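Long-range contact in chitinase (Paenibacillus sp. FPU-7, PDB 5GZT), which probably hydrolyses internal beta-1,4 linkages between N-acetylglucosamine units in chitin and chitodextrins, acting as an endochitinase of glycosyl hydrolase family 18: residues G681-V686 with N713-Y718. Numbering follows the deposited sequence.
Sequences GTLKPV and NAVAVY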
# COMPACT_ATOMS: atom_id res chain seq x y z
N GLY B 681 10.85 16.60 4.35
CA GLY B 681 11.89 17.16 3.49
C GLY B 681 13.24 16.59 3.86
O GLY B 681 13.43 16.16 5.01
N THR B 682 14.18 16.63 2.92
CA THR B 682 15.49 16.05 3.07
C THR B 682 16.52 17.03 2.65
O THR B 682 16.58 17.37 1.48
CB THR B 682 15.57 14.75 2.22
OG1 THR B 682 14.36 13.94 2.43
CG2 THR B 682 16.78 14.00 2.55
N LEU B 683 17.41 17.46 3.57
CA LEU B 683 18.46 18.37 3.22
C LEU B 683 19.38 17.75 2.13
O LEU B 683 19.65 16.56 2.11
CB LEU B 683 19.36 18.74 4.40
CG LEU B 683 18.71 19.34 5.67
CD1 LEU B 683 19.74 19.47 6.75
CD2 LEU B 683 18.11 20.68 5.26
N LYS B 684 19.85 18.64 1.24
CA LYS B 684 21.06 18.37 0.46
C LYS B 684 22.15 17.90 1.43
O LYS B 684 22.27 18.40 2.59
CB LYS B 684 21.52 19.63 -0.24
CG LYS B 684 20.53 20.14 -1.31
CD LYS B 684 21.01 21.45 -1.96
CE LYS B 684 20.76 22.63 -1.07
NZ LYS B 684 21.43 23.92 -1.44
N PRO B 685 22.99 17.02 0.97
CA PRO B 685 24.05 16.57 1.85
C PRO B 685 24.89 17.71 2.42
O PRO B 685 25.38 17.60 3.56
CB PRO B 685 24.87 15.60 0.96
CG PRO B 685 23.87 15.13 -0.04
CD PRO B 685 22.87 16.21 -0.26
N VAL B 686 25.08 18.77 1.61
CA VAL B 686 25.74 20.00 1.97
C VAL B 686 24.78 21.18 1.64
O VAL B 686 24.56 21.48 0.45
CB VAL B 686 27.11 20.20 1.29
CG1 VAL B 686 27.71 21.56 1.63
CG2 VAL B 686 28.12 19.13 1.76
N ASN B 713 19.87 14.16 8.67
CA ASN B 713 19.02 15.20 8.01
C ASN B 713 18.67 16.34 8.96
O ASN B 713 17.50 16.55 9.27
CB ASN B 713 17.80 14.46 7.54
CG ASN B 713 16.86 15.29 6.73
OD1 ASN B 713 17.23 16.27 6.18
ND2 ASN B 713 15.56 14.88 6.68
N ALA B 714 19.69 17.02 9.48
CA ALA B 714 19.49 18.06 10.50
C ALA B 714 20.35 19.25 10.22
O ALA B 714 21.46 19.12 9.81
CB ALA B 714 19.82 17.50 11.91
N VAL B 715 19.83 20.43 10.47
CA VAL B 715 20.55 21.64 10.42
C VAL B 715 21.25 21.89 11.72
O VAL B 715 20.65 21.72 12.76
CB VAL B 715 19.55 22.83 10.21
CG1 VAL B 715 20.26 24.18 10.33
CG2 VAL B 715 18.93 22.71 8.84
N ALA B 716 22.50 22.34 11.63
CA ALA B 716 23.27 22.89 12.72
C ALA B 716 23.39 24.37 12.55
O ALA B 716 23.69 24.85 11.43
CB ALA B 716 24.67 22.32 12.75
N VAL B 717 23.12 25.10 13.63
CA VAL B 717 23.38 26.52 13.68
C VAL B 717 24.48 26.69 14.64
O VAL B 717 24.24 26.52 15.84
CB VAL B 717 22.14 27.36 14.08
CG1 VAL B 717 22.50 28.84 14.09
CG2 VAL B 717 20.95 27.12 13.18
N TYR B 718 25.68 27.06 14.19
CA TYR B 718 26.85 27.21 15.07
C TYR B 718 26.88 28.68 15.55
O TYR B 718 27.01 29.61 14.73
CB TYR B 718 28.16 26.87 14.33
CG TYR B 718 28.22 25.42 13.82
CD1 TYR B 718 28.47 24.33 14.68
CD2 TYR B 718 28.06 25.14 12.47
CE1 TYR B 718 28.49 23.03 14.19
CE2 TYR B 718 28.15 23.88 11.99
CZ TYR B 718 28.32 22.84 12.80
OH TYR B 718 28.31 21.58 12.15
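Leu683 and Asn713 bring the two backbones nearest, their CA atoms 5.8 Å apart, where an irregular loop passes the start of strand 714-723. The contact illustrates how one side-chain amide can stand in for a backbone partner. With CG anti to the backbone N (chi1 -175°), the carboxamide of Asn713 reaches the loop and uses both its ends. Its ND2 donates to Gly681 O at 3.0 Å, almost straight and on a carbonyl lone pair, while its OD1 accepts from Leu683 N at 2.9 Å, the donor tilted 32° from the carbonyl plane. Two bonds to residues spaced by Thr682 fix the rotation of the amide and give partners to a backbone carbonyl and a backbone N-H in a largely buried contact. An alanine in place of Asn713 would probably leave Gly681 O and Leu683 N without these mates and let the loop shift. Beside the amide, Leu683 lays CG 3.4 Å from Asn713 OD1 and extends CD1 over the Ala714 carbonyl, to 3.9 Å from Val715 CG2; the leucine and valine side chains cross at about a right angle. In the immunoglobulin-like domain, Leu678 of strand 668-678 packs against both Leu683 and Asn713, and Asn707 of strand 703-707 also touches Leu683. Elsewhere, Thr682 OG1 hydrogen-bonds Glu745 and Thr602, and Leu683 O accepts from Arg579 NH1 of strand 578-582, so the loop bordering this three-stranded sheet also meets the preceding family 18 domain through Thr602 and Arg579.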